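Local structure of SrtE1 (Streptomyces coelicolor, 5CUW) at residues Leu43-Leu48 with Asp112-Glu117; Val51-Glu56 with Arg66-His71; Gly70-Asp75 with Gly90-Arg95; Val124-Ser129 with Lys178-Arg183. The protein anchors surface proteins to the cell wall as a class E sortase transpeptidase, recognising Leu-Ala-x-Thr-Gly and, less favourably, Leu-Pro-x-Thr-Gly sorting signals. All coordinates share one frame; numbering follows the deposited sequence.

Contact 1 of 4, residues Leu43-Leu48 with Asp112-Glu117; sequences LHIPKL and DPIVVE
His44 reaches across to Glu117, two residues beyond its partner Val115. His44 CB packs on Val115 CB at 4.1 Å. CG is anti to the carbonyl carbon (chi1 -56°), which sets it near Val115 O. Further out, CD2 passes Val115 O, which lies at the ring edge in the ring plane. At the tip, His44 NE2 donates to Glu117 OE1 at 3.0 Å. The N-H...O angle of 149° is somewhat bent, and OE1 sits 18° out of the ring plane. An alanine here would probably leave Glu117 OE1 without its imidazole donor, though Glu117 OE2 would still have its salt bridge to Arg185. The backbones form an antiparallel pair within the sortase beta barrel. His44 and Val115 make its hydrogen-bonded pair, His44 N to Val115 O at 2.7 Å and Val115 N to His44 O at 2.8 Å. Leu43 and Val116 make the next, non-hydrogen-bonded pair. On that buried face Leu43 CD1 touches both Ile114 CG2 and Val116 CG2. Past Ile45 the chain turns, and a water takes over the link between the backbones. The water accepts from Lys47 N and donates to Pro113 O at 2.6 Å. The extended Lys47 side chain brings NZ to Asp112 OD2, a salt bridge of 2.8 Å on the syn side of the carboxylate. Asp112 OD2 also accepts from Glu109 N, and Lys47 NZ also donates to Lys107 O.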
loop_
_atom_site.group_PDB
_atom_site.type_symbol
_atom_site.label_atom_id
_atom_site.label_comp_id
_atom_site.label_asym_id
_atom_site.label_seq_id
_atom_site.Cartn_x
_atom_site.Cartn_y
_atom_site.Cartn_z
ATOM N N LEU A 43 4.372 -7.557 -1.926
ATOM C CA LEU A 43 3.600 -7.124 -0.762
ATOM C C LEU A 43 2.932 -8.329 -0.089
ATOM O O LEU A 43 2.260 -9.111 -0.760
ATOM C CB LEU A 43 2.543 -6.111 -1.164
ATOM C CG LEU A 43 1.732 -5.498 -0.016
ATOM C CD1 LEU A 43 2.595 -4.504 0.755
ATOM C CD2 LEU A 43 0.472 -4.819 -0.547
ATOM N N HIS A 44 3.125 -8.474 1.222
ATOM C CA HIS A 44 2.518 -9.565 1.981
ATOM C C HIS A 44 1.548 -8.995 3.004
ATOM O O HIS A 44 1.904 -8.099 3.757
ATOM C CB HIS A 44 3.563 -10.409 2.724
ATOM C CG HIS A 44 4.639 -10.981 1.853
ATOM N ND1 HIS A 44 4.682 -12.314 1.502
ATOM C CD2 HIS A 44 5.733 -10.411 1.293
ATOM C CE1 HIS A 44 5.746 -12.536 0.751
ATOM N NE2 HIS A 44 6.400 -11.398 0.607
ATOM N N ILE A 45 0.331 -9.520 3.042
ATOM C CA ILE A 45 -0.596 -9.185 4.124
ATOM C C ILE A 45 -1.136 -10.505 4.651
ATOM O O ILE A 45 -2.156 -11.005 4.168
ATOM C CB ILE A 45 -1.746 -8.259 3.663
ATOM C CG1 ILE A 45 -1.210 -7.146 2.759
ATOM C CG2 ILE A 45 -2.467 -7.631 4.862
ATOM C CD1 ILE A 45 -2.279 -6.217 2.253
ATOM N N PRO A 46 -0.433 -11.084 5.640
ATOM C CA PRO A 46 -0.704 -12.418 6.189
ATOM C C PRO A 46 -2.141 -12.614 6.661
ATOM O O PRO A 46 -2.673 -13.702 6.488
ATOM C CB PRO A 46 0.272 -12.510 7.367
ATOM C CG PRO A 46 1.415 -11.661 6.949
ATOM C CD PRO A 46 0.797 -10.502 6.207
ATOM N N LYS A 47 -2.762 -11.598 7.242
ATOM C CA LYS A 47 -4.127 -11.773 7.735
ATOM C C LYS A 47 -5.099 -12.028 6.590
ATOM O O LYS A 47 -6.104 -12.727 6.759
ATOM C CB LYS A 47 -4.583 -10.548 8.531
ATOM C CG LYS A 47 -5.945 -10.719 9.206
ATOM C CD LYS A 47 -6.303 -9.461 9.969
ATOM C CE LYS A 47 -7.558 -9.615 10.798
ATOM N NZ LYS A 47 -7.897 -8.315 11.448
ATOM N N LEU A 48 -4.792 -11.457 5.429
ATOM C CA LEU A 48 -5.675 -11.517 4.271
ATOM C C LEU A 48 -5.258 -12.600 3.263
ATOM O O LEU A 48 -5.877 -12.732 2.210
ATOM C CB LEU A 48 -5.718 -10.145 3.582
ATOM C CG LEU A 48 -5.910 -8.920 4.484
ATOM C CD1 LEU A 48 -6.059 -7.640 3.662
ATOM C CD2 LEU A 48 -7.097 -9.100 5.407
ATOM N N ASP A 112 -2.050 -5.105 12.781
ATOM C CA ASP A 112 -1.911 -6.149 11.755
ATOM C C ASP A 112 -0.777 -5.815 10.793
ATOM O O ASP A 112 -0.734 -4.732 10.210
ATOM C CB ASP A 112 -3.211 -6.349 10.973
ATOM C CG ASP A 112 -4.309 -6.984 11.811
ATOM O OD1 ASP A 112 -3.999 -7.593 12.855
ATOM O OD2 ASP A 112 -5.488 -6.880 11.418
ATOM N N PRO A 113 0.156 -6.751 10.624
ATOM C CA PRO A 113 1.339 -6.491 9.786
ATOM C C PRO A 113 1.079 -6.453 8.284
ATOM O O PRO A 113 0.254 -7.201 7.743
ATOM C CB PRO A 113 2.265 -7.656 10.128
ATOM C CG PRO A 113 1.346 -8.743 10.600
ATOM C CD PRO A 113 0.237 -8.039 11.328
ATOM N N ILE A 114 1.817 -5.565 7.624
ATOM C CA ILE A 114 1.839 -5.420 6.178
ATOM C C ILE A 114 3.303 -5.396 5.791
ATOM O O ILE A 114 4.041 -4.519 6.234
ATOM C CB ILE A 114 1.140 -4.122 5.720
ATOM C CG1 ILE A 114 -0.337 -4.143 6.120
ATOM C CG2 ILE A 114 1.302 -3.909 4.228
ATOM C CD1 ILE A 114 -0.862 -2.777 6.553
ATOM N N VAL A 115 3.745 -6.361 4.992
ATOM C CA VAL A 115 5.174 -6.488 4.743
ATOM C C VAL A 115 5.553 -6.237 3.284
ATOM O O VAL A 115 5.027 -6.875 2.365
ATOM C CB VAL A 115 5.682 -7.887 5.155
ATOM C CG1 VAL A 115 7.184 -8.017 4.882
ATOM C CG2 VAL A 115 5.360 -8.163 6.632
ATOM N N VAL A 116 6.505 -5.333 3.082
ATOM C CA VAL A 116 7.072 -5.109 1.757
ATOM C C VAL A 116 8.423 -5.794 1.659
ATOM O O VAL A 116 9.355 -5.434 2.376
ATOM C CB VAL A 116 7.256 -3.610 1.440
ATOM C CG1 VAL A 116 7.920 -3.450 0.086
ATOM C CG2 VAL A 116 5.911 -2.869 1.475
ATOM N N GLU A 117 8.524 -6.775 0.767
ATOM C CA GLU A 117 9.771 -7.496 0.543
ATOM C C GLU A 117 10.482 -7.006 -0.717
ATOM O O GLU A 117 9.932 -7.073 -1.820
ATOM C CB GLU A 117 9.503 -8.997 0.428
ATOM C CG GLU A 117 10.710 -9.803 -0.037
ATOM C CD GLU A 117 10.425 -11.294 -0.170
ATOM O OE1 GLU A 117 9.237 -11.693 -0.181
ATOM O OE2 GLU A 117 11.398 -12.071 -0.261
HETATM O O HOH W 1 -1.457 -9.115 8.320
#

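Contact 2 of 4, residues Val51-Glu56 with Arg66-His71; sequences VVPIAE and RGMVGH
Pro53 to Glu56 and Met68 to His71 lie side by side, with three backbone hydrogen bonds in parallel register. Val69 N donates to Pro53 O, Ala55 N to Val69 O, and His71 N to Ala55 O, at 2.9 to 3.0 Å. The strands join through helix 60-64 in a beta-alpha-beta unit. Gly67, with positive phi, is the C-prime residue of the Schellman motif that ends this helix.

The apolar contacts centre on Val69 and Met68. Val69 CG2 meets Ile54 CG1 at 3.6 Å, and Val69 CG1 meets Val52 CG1 with the two side chains at about a right angle. Met68 bends at chi3 (-81°), which sets Met68 CE 4.0 Å from Ala55 CB. Met68 SD lies 4.1 Å from Pro53 CB. Val63 of the helix touches both Ala55 and Met68.

The polar side-chain contact is a single His-carboxylate bond. His71 ND1 donates to Glu56 OE1 at 2.7 Å, with an N-H...O angle of 165°. OE1 lies in the ring plane and is met on its syn side. The two side chains run alongside each other, pointing the same way. His71 NE2 is hydrogen-bonded to Thr79 OG1. With ND1 as a donor and both ring nitrogens engaged, the ring is probably fixed in its rotation, and the nearby carboxylate would favour a proton on ND1.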
loop_
_atom_site.group_PDB
_atom_site.type_symbol
_atom_site.label_atom_id
_atom_site.label_comp_id
_atom_site.label_asym_id
_atom_site.label_seq_id
_atom_site.Cartn_x
_atom_site.Cartn_y
_atom_site.Cartn_z
ATOM N N VAL A 51 -0.359 -12.298 -1.180
ATOM C CA VAL A 51 1.017 -12.082 -1.633
ATOM C C VAL A 51 0.926 -11.588 -3.073
ATOM O O VAL A 51 0.330 -12.254 -3.924
ATOM C CB VAL A 51 1.885 -13.346 -1.556
ATOM C CG1 VAL A 51 3.311 -13.037 -2.054
ATOM C CG2 VAL A 51 1.929 -13.871 -0.142
ATOM N N VAL A 52 1.493 -10.416 -3.348
ATOM C CA VAL A 52 1.232 -9.776 -4.628
ATOM C C VAL A 52 2.365 -8.833 -5.012
ATOM O O VAL A 52 2.891 -8.103 -4.172
ATOM C CB VAL A 52 -0.107 -9.019 -4.599
ATOM C CG1 VAL A 52 -0.102 -7.895 -3.530
ATOM C CG2 VAL A 52 -0.454 -8.475 -5.980
ATOM N N PRO A 53 2.757 -8.862 -6.288
ATOM C CA PRO A 53 3.902 -8.039 -6.683
ATOM C C PRO A 53 3.530 -6.565 -6.729
ATOM O O PRO A 53 2.377 -6.225 -7.017
ATOM C CB PRO A 53 4.260 -8.569 -8.079
ATOM C CG PRO A 53 3.499 -9.904 -8.216
ATOM C CD PRO A 53 2.268 -9.705 -7.394
ATOM N N ILE A 54 4.500 -5.708 -6.429
ATOM C CA ILE A 54 4.355 -4.263 -6.591
ATOM C C ILE A 54 5.102 -3.825 -7.840
ATOM O O ILE A 54 6.252 -4.215 -8.041
ATOM C CB ILE A 54 4.911 -3.473 -5.373
ATOM C CG1 ILE A 54 4.347 -4.007 -4.052
ATOM C CG2 ILE A 54 4.640 -1.964 -5.532
ATOM C CD1 ILE A 54 4.921 -3.292 -2.830
ATOM N N ALA A 55 4.454 -3.041 -8.694
ATOM C CA ALA A 55 5.124 -2.533 -9.882
ATOM C C ALA A 55 5.130 -1.012 -9.851
ATOM O O ALA A 55 4.387 -0.402 -9.101
ATOM C CB ALA A 55 4.453 -3.043 -11.144
ATOM N N GLU A 56 5.973 -0.394 -10.668
ATOM C CA GLU A 56 6.059 1.060 -10.689
ATOM C C GLU A 56 4.913 1.631 -11.526
ATOM O O GLU A 56 4.703 1.208 -12.659
ATOM C CB GLU A 56 7.422 1.507 -11.249
ATOM C CG GLU A 56 7.665 3.018 -11.199
ATOM C CD GLU A 56 7.879 3.550 -9.784
ATOM O OE1 GLU A 56 7.445 2.891 -8.817
ATOM O OE2 GLU A 56 8.486 4.634 -9.631
ATOM N N ARG A 66 -3.055 -6.543 -14.378
ATOM C CA ARG A 66 -2.140 -7.667 -14.480
ATOM C C ARG A 66 -2.062 -8.386 -13.141
ATOM O O ARG A 66 -1.220 -9.252 -12.940
ATOM C CB ARG A 66 -0.754 -7.200 -14.923
ATOM C CG ARG A 66 -0.757 -6.453 -16.247
ATOM C CD ARG A 66 -1.403 -7.283 -17.344
ATOM N NE ARG A 66 -0.803 -8.611 -17.423
ATOM C CZ ARG A 66 -1.319 -9.638 -18.089
ATOM N NH1 ARG A 66 -2.461 -9.514 -18.752
ATOM N NH2 ARG A 66 -0.688 -10.799 -18.086
ATOM N N GLY A 67 -2.949 -8.013 -12.227
ATOM C CA GLY A 67 -2.999 -8.630 -10.915
ATOM C C GLY A 67 -1.938 -8.114 -9.967
ATOM O O GLY A 67 -1.660 -8.756 -8.958
ATOM N N MET A 68 -1.340 -6.960 -10.275
ATOM C CA MET A 68 -0.318 -6.396 -9.391
ATOM C C MET A 68 -0.825 -5.161 -8.659
ATOM O O MET A 68 -1.833 -4.582 -9.050
ATOM C CB MET A 68 0.941 -6.053 -10.187
ATOM C CG MET A 68 1.528 -7.251 -10.909
ATOM S SD MET A 68 3.150 -6.890 -11.625
ATOM C CE MET A 68 2.688 -6.052 -13.144
ATOM N N VAL A 69 -0.148 -4.753 -7.585
ATOM C CA VAL A 69 -0.486 -3.476 -6.998
ATOM C C VAL A 69 0.545 -2.469 -7.480
ATOM O O VAL A 69 1.677 -2.839 -7.805
ATOM C CB VAL A 69 -0.547 -3.485 -5.457
ATOM C CG1 VAL A 69 -1.565 -4.501 -4.967
ATOM C CG2 VAL A 69 0.815 -3.721 -4.834
ATOM N N GLY A 70 0.124 -1.210 -7.550
ATOM C CA GLY A 70 0.912 -0.168 -8.178
ATOM C C GLY A 70 1.386 0.891 -7.216
ATOM O O GLY A 70 0.625 1.381 -6.368
ATOM N N HIS A 71 2.660 1.239 -7.354
ATOM C CA HIS A 71 3.262 2.346 -6.622
ATOM C C HIS A 71 3.000 3.671 -7.341
ATOM O O HIS A 71 3.381 3.838 -8.498
ATOM C CB HIS A 71 4.769 2.102 -6.461
ATOM C CG HIS A 71 5.513 3.246 -5.839
ATOM N ND1 HIS A 71 6.668 3.765 -6.387
ATOM C CD2 HIS A 71 5.269 3.968 -4.719
ATOM C CE1 HIS A 71 7.108 4.752 -5.625
ATOM N NE2 HIS A 71 6.276 4.900 -4.609
#

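Contact 3 of 4, residues Gly70-Asp75 with Gly90-Arg95; sequences GHYAED and GLAGHR
Tyr72 lays its ring beside the strand that carries Gly90, Leu91 and Ala92. Its CG is anti to the carbonyl carbon (chi1 -75°), beside the N-H that Gly90 O accepts. Gly90 C and Leu91 N lie at the ring edge, in the ring plane. Tyr72 CD1 comes 3.7 Å from Gly90 C. Gly90 has no side chain, and a CB there would crowd Tyr72 CD1, so the glycine leaves room for the ring. Farther out the approach becomes oblique. Ala92 CB lies 3.8 Å from Tyr72 CE1 and 3.6 Å from Tyr72 OH. The hydroxyl itself is hydrogen-bonded to Thr161 OG1.

His71 lies on the face of the sheet that carries Leu91, opposite Ala92. His71 CD2 meets Gly90 O at the ring edge, 3.3 Å away. Leu91 CD2 lies 4.0 Å from His71 CB. Gly90 O is thus flanked by the His71 ring and also accepts from Tyr72 N at 3.2 Å. That donor stands above the carbonyl plane, 39° out of it. Gly70 and Ala92 form an antiparallel hydrogen-bonded pair: Gly70 N to Ala92 O and Ala92 N to Gly70 O are each 2.8 Å.

Tyr72 is inferred to take part in substrate recognition, and His94, just past the paired residues, is inferred to be catalytic. The pairing thus links the strand end leading to Tyr72 with the strand leading to His94. His94 NE2 is hydrogen-bonded to Asp65 OD1. In the sortase barrel, strand 69-71 lies between strands 50-56 and 87-92. Strand 156-164 flanks 87-92 on its other edge, where Leu91 packs on Ile158 and Leu160.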
loop_
_atom_site.group_PDB
_atom_site.type_symbol
_atom_site.label_atom_id
_atom_site.label_comp_id
_atom_site.label_asym_id
_atom_site.label_seq_id
_atom_site.Cartn_x
_atom_site.Cartn_y
_atom_site.Cartn_z
ATOM N N GLY A 70 0.124 -1.210 -7.550
ATOM C CA GLY A 70 0.912 -0.168 -8.178
ATOM C C GLY A 70 1.386 0.891 -7.216
ATOM O O GLY A 70 0.625 1.381 -6.368
ATOM N N HIS A 71 2.660 1.239 -7.354
ATOM C CA HIS A 71 3.262 2.346 -6.622
ATOM C C HIS A 71 3.000 3.671 -7.341
ATOM O O HIS A 71 3.381 3.838 -8.498
ATOM C CB HIS A 71 4.769 2.102 -6.461
ATOM C CG HIS A 71 5.513 3.246 -5.839
ATOM N ND1 HIS A 71 6.668 3.765 -6.387
ATOM C CD2 HIS A 71 5.269 3.968 -4.719
ATOM C CE1 HIS A 71 7.108 4.752 -5.625
ATOM N NE2 HIS A 71 6.276 4.900 -4.609
ATOM N N TYR A 72 2.356 4.614 -6.661
ATOM C CA TYR A 72 2.066 5.909 -7.286
ATOM C C TYR A 72 3.387 6.549 -7.700
ATOM O O TYR A 72 4.249 6.778 -6.852
ATOM C CB TYR A 72 1.294 6.829 -6.340
ATOM C CG TYR A 72 -0.175 6.475 -6.167
ATOM C CD1 TYR A 72 -0.586 5.596 -5.178
ATOM C CD2 TYR A 72 -1.144 7.039 -6.987
ATOM C CE1 TYR A 72 -1.929 5.293 -4.998
ATOM C CE2 TYR A 72 -2.486 6.732 -6.821
ATOM C CZ TYR A 72 -2.867 5.857 -5.827
ATOM O OH TYR A 72 -4.191 5.551 -5.654
ATOM N N ALA A 73 3.558 6.803 -8.992
ATOM C CA ALA A 73 4.866 7.236 -9.487
ATOM C C ALA A 73 4.845 8.316 -10.563
ATOM O O ALA A 73 5.912 8.737 -11.012
ATOM C CB ALA A 73 5.642 6.029 -10.006
ATOM N N GLU A 74 3.670 8.777 -10.980
ATOM C CA GLU A 74 3.623 9.792 -12.037
ATOM C C GLU A 74 2.666 10.954 -11.756
ATOM O O GLU A 74 1.864 10.903 -10.827
ATOM C CB GLU A 74 3.248 9.139 -13.369
ATOM N N ASP A 75 2.774 12.006 -12.565
ATOM C CA ASP A 75 1.837 13.130 -12.532
ATOM C C ASP A 75 1.848 13.906 -11.216
ATOM O O ASP A 75 0.822 14.452 -10.806
ATOM C CB ASP A 75 0.414 12.636 -12.813
ATOM N N GLY A 90 3.028 4.938 -1.185
ATOM C CA GLY A 90 1.635 4.835 -1.606
ATOM C C GLY A 90 1.379 3.760 -2.654
ATOM O O GLY A 90 2.114 3.654 -3.638
ATOM N N LEU A 91 0.328 2.968 -2.437
ATOM C CA LEU A 91 0.016 1.823 -3.303
ATOM C C LEU A 91 -1.471 1.729 -3.631
ATOM O O LEU A 91 -2.322 2.010 -2.782
ATOM C CB LEU A 91 0.454 0.523 -2.641
ATOM C CG LEU A 91 1.921 0.408 -2.240
ATOM C CD1 LEU A 91 2.053 -0.775 -1.334
ATOM C CD2 LEU A 91 2.806 0.244 -3.472
ATOM N N ALA A 92 -1.774 1.313 -4.856
ATOM C CA ALA A 92 -3.151 1.123 -5.298
ATOM C C ALA A 92 -3.339 -0.305 -5.789
ATOM O O ALA A 92 -2.458 -0.864 -6.449
ATOM C CB ALA A 92 -3.512 2.112 -6.394
ATOM N N GLY A 93 -4.486 -0.889 -5.455
ATOM C CA GLY A 93 -4.820 -2.235 -5.887
ATOM C C GLY A 93 -6.307 -2.411 -6.127
ATOM O O GLY A 93 -7.119 -1.675 -5.575
ATOM N N HIS A 94 -6.664 -3.391 -6.948
ATOM C CA HIS A 94 -8.062 -3.692 -7.240
ATOM C C HIS A 94 -8.818 -4.198 -6.014
ATOM O O HIS A 94 -8.277 -4.958 -5.195
ATOM C CB HIS A 94 -8.169 -4.755 -8.348
ATOM C CG HIS A 94 -8.163 -4.199 -9.739
ATOM N ND1 HIS A 94 -8.713 -2.976 -10.058
ATOM C CD2 HIS A 94 -7.679 -4.705 -10.896
ATOM C CE1 HIS A 94 -8.567 -2.752 -11.351
ATOM N NE2 HIS A 94 -7.945 -3.788 -11.884
ATOM N N ARG A 95 -10.090 -3.828 -5.937
ATOM C CA ARG A 95 -10.985 -4.337 -4.905
ATOM C C ARG A 95 -11.642 -5.643 -5.360
ATOM O O ARG A 95 -11.893 -6.524 -4.541
ATOM C CB ARG A 95 -12.061 -3.299 -4.570
ATOM C CG ARG A 95 -12.981 -3.663 -3.393
ATOM C CD ARG A 95 -12.356 -3.225 -2.063
ATOM N NE ARG A 95 -13.158 -3.651 -0.915
ATOM C CZ ARG A 95 -14.186 -2.966 -0.427
ATOM N NH1 ARG A 95 -14.536 -1.813 -0.983
ATOM N NH2 ARG A 95 -14.870 -3.438 0.612
#

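Contact 4 of 4, residues Val124-Ser129 with Lys178-Arg183; sequences VYKMAS and KMVEER
Val124 O is gripped by two backbone N-H groups. Val180 N donates to Val124 O at 2.8 Å, almost straight at 179°. Glu181 N adds a weak bond of 3.3 Å to Val124 O. Val180 and Glu181 thus both face Val124, which makes a classic beta bulge in strand 171-184 and shifts the register by one. Val124 N returns a bond to Glu181 O. Beyond the bulge, Lys126 and Lys178 form a regular hydrogen-bonded pair, with bonds in both directions.

Val180 CG1 is anti to the carbonyl carbon (chi1 -62°), which leaves Val180 CG2 between the backbone N and the carbonyl carbon, packed on Val124 CG1 at 3.6 Å. The Lys126 chain crosses Val180 at about a right angle, with Lys126 CG 4.1 Å from Val180 CG2.

On the other face, the Tyr125 ring meets Met179. Met179 CG lies over one ring face. The Met179 chain bends at chi3, and Met179 CE comes 3.5 Å from Tyr125 CZ. Met179 SD is 5.3 Å from the centroid of the Tyr125 ring and 27° off the ring normal, an oblique Met-aromatic contact. An alanine in place of Tyr125 would remove the ring that Met179 CG, SD and CE lie against, probably opening a gap there and letting the thioether turn more freely, although Phe123 also touches Met179.

Glu181 OE2 binds Arg183 NH1 at 2.7 Å along its own strand, in a salt bridge that uses the syn lone pair. In the barrel sheet, strand 121-134 lies between strands 171-184 and 113-117. Tyr125 also reaches Ile158 of strand 156-164, the other neighbour of strand 171-184.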
loop_
_atom_site.group_PDB
_atom_site.type_symbol
_atom_site.label_atom_id
_atom_site.label_comp_id
_atom_site.label_asym_id
_atom_site.label_seq_id
_atom_site.Cartn_x
_atom_site.Cartn_y
_atom_site.Cartn_z
ATOM N N VAL A 124 8.592 -4.036 7.520
ATOM C CA VAL A 124 7.374 -4.425 8.229
ATOM C C VAL A 124 6.607 -3.208 8.718
ATOM O O VAL A 124 7.104 -2.458 9.551
ATOM C CB VAL A 124 7.681 -5.335 9.437
ATOM C CG1 VAL A 124 6.385 -5.678 10.188
ATOM C CG2 VAL A 124 8.392 -6.602 8.974
ATOM N N TYR A 125 5.398 -3.023 8.197
ATOM C CA TYR A 125 4.488 -2.009 8.682
ATOM C C TYR A 125 3.378 -2.637 9.504
ATOM O O TYR A 125 3.047 -3.814 9.326
ATOM C CB TYR A 125 3.860 -1.227 7.529
ATOM C CG TYR A 125 4.828 -0.525 6.601
ATOM C CD1 TYR A 125 5.423 -1.207 5.553
ATOM C CD2 TYR A 125 5.095 0.833 6.732
ATOM C CE1 TYR A 125 6.298 -0.569 4.670
ATOM C CE2 TYR A 125 5.982 1.489 5.840
ATOM C CZ TYR A 125 6.569 0.782 4.818
ATOM O OH TYR A 125 7.438 1.431 3.939
ATOM N N LYS A 126 2.787 -1.848 10.390
ATOM C CA LYS A 126 1.562 -2.276 11.069
ATOM C C LYS A 126 0.429 -1.289 10.804
ATOM O O LYS A 126 0.639 -0.069 10.784
ATOM C CB LYS A 126 1.819 -2.444 12.565
ATOM C CG LYS A 126 2.642 -3.704 12.840
ATOM C CD LYS A 126 2.745 -4.048 14.313
ATOM C CE LYS A 126 3.650 -5.260 14.508
ATOM N NZ LYS A 126 4.082 -5.407 15.925
ATOM N N MET A 127 -0.763 -1.830 10.569
ATOM C CA MET A 127 -1.947 -1.032 10.284
ATOM C C MET A 127 -2.190 -0.060 11.423
ATOM O O MET A 127 -2.071 -0.424 12.593
ATOM C CB MET A 127 -3.169 -1.943 10.067
ATOM C CG MET A 127 -4.459 -1.230 9.659
ATOM S SD MET A 127 -5.519 -0.690 11.035
ATOM C CE MET A 127 -6.811 0.168 10.141
ATOM N N ALA A 128 -2.496 1.190 11.088
ATOM C CA ALA A 128 -2.681 2.215 12.112
ATOM C C ALA A 128 -4.019 2.926 12.002
ATOM O O ALA A 128 -4.632 3.258 13.009
ATOM C CB ALA A 128 -1.547 3.242 12.043
ATOM N N SER A 129 -4.472 3.172 10.779
ATOM C CA SER A 129 -5.603 4.072 10.593
ATOM C C SER A 129 -6.388 3.730 9.334
ATOM O O SER A 129 -5.821 3.235 8.361
ATOM C CB SER A 129 -5.086 5.519 10.534
ATOM O OG SER A 129 -6.139 6.430 10.331
ATOM N N LYS A 178 2.277 2.118 9.766
ATOM C CA LYS A 178 3.532 2.742 10.211
ATOM C C LYS A 178 4.626 1.704 10.315
ATOM O O LYS A 178 4.393 0.626 10.851
ATOM C CB LYS A 178 3.364 3.401 11.581
ATOM C CG LYS A 178 2.313 4.470 11.656
ATOM C CD LYS A 178 2.264 5.052 13.060
ATOM C CE LYS A 178 2.096 3.963 14.106
ATOM N NZ LYS A 178 2.042 4.517 15.488
ATOM N N MET A 179 5.836 2.038 9.884
ATOM C CA MET A 179 6.918 1.054 9.878
ATOM C C MET A 179 7.370 0.687 11.285
ATOM O O MET A 179 7.531 1.557 12.138
ATOM C CB MET A 179 8.113 1.578 9.075
ATOM C CG MET A 179 9.079 0.457 8.669
ATOM S SD MET A 179 10.494 1.072 7.740
ATOM C CE MET A 179 9.711 1.501 6.177
ATOM N N VAL A 180 7.585 -0.603 11.529
ATOM C CA VAL A 180 8.054 -1.041 12.836
ATOM C C VAL A 180 9.383 -1.798 12.760
ATOM O O VAL A 180 10.069 -1.921 13.772
ATOM C CB VAL A 180 6.999 -1.919 13.550
ATOM C CG1 VAL A 180 5.738 -1.102 13.795
ATOM C CG2 VAL A 180 6.676 -3.143 12.724
ATOM N N GLU A 181 9.749 -2.287 11.574
ATOM C CA GLU A 181 11.010 -3.013 11.399
ATOM C C GLU A 181 11.560 -2.846 9.980
ATOM O O GLU A 181 10.826 -2.931 9.001
ATOM C CB GLU A 181 10.845 -4.515 11.711
ATOM C CG GLU A 181 12.186 -5.261 11.738
ATOM C CD GLU A 181 12.080 -6.782 11.941
ATOM O OE1 GLU A 181 10.954 -7.334 11.971
ATOM O OE2 GLU A 181 13.149 -7.429 12.063
ATOM N N GLU A 182 12.852 -2.569 9.885
ATOM C CA GLU A 182 13.560 -2.604 8.612
ATOM C C GLU A 182 14.587 -3.711 8.754
ATOM O O GLU A 182 15.532 -3.589 9.533
ATOM C CB GLU A 182 14.214 -1.251 8.290
ATOM C CG GLU A 182 15.014 -1.231 6.995
ATOM C CD GLU A 182 15.648 0.129 6.706
ATOM O OE1 GLU A 182 15.449 1.063 7.508
ATOM O OE2 GLU A 182 16.349 0.259 5.679
ATOM N N ARG A 183 14.381 -4.802 8.026
ATOM C CA ARG A 183 15.138 -6.031 8.253
ATOM C C ARG A 183 15.922 -6.486 7.022
ATOM O O ARG A 183 15.337 -6.756 5.970
ATOM C CB ARG A 183 14.186 -7.141 8.703
ATOM C CG ARG A 183 14.853 -8.471 9.018
ATOM C CD ARG A 183 13.800 -9.499 9.400
ATOM N NE ARG A 183 14.392 -10.703 9.969
ATOM C CZ ARG A 183 14.570 -10.899 11.269
ATOM N NH1 ARG A 183 14.195 -9.966 12.137
ATOM N NH2 ARG A 183 15.114 -12.027 11.702
#

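From the N terminus, strand 39-45 passes through contact 1 first. That contact closes only when the chain reaches strand 113-117, so contacts 2 and 3 both fall within its loop. Contact 2 closes a short beta-alpha-beta excursion from strand 50-56 to strand 69-71. Contact 3 starts where contact 2 ends, sharing Gly70 and His71, and ties on strand 87-92. Contact 4 opens after contact 1 has closed and joins strand 121-134 to strand 171-184. Probable backbone hydrogen bonds link contacts 1 and 2, Leu43 N to Val52 O, and contacts 1 and 4, Ile114 N to Tyr125 O. Contact 1 thereby bridges the early and late strands of one sheet.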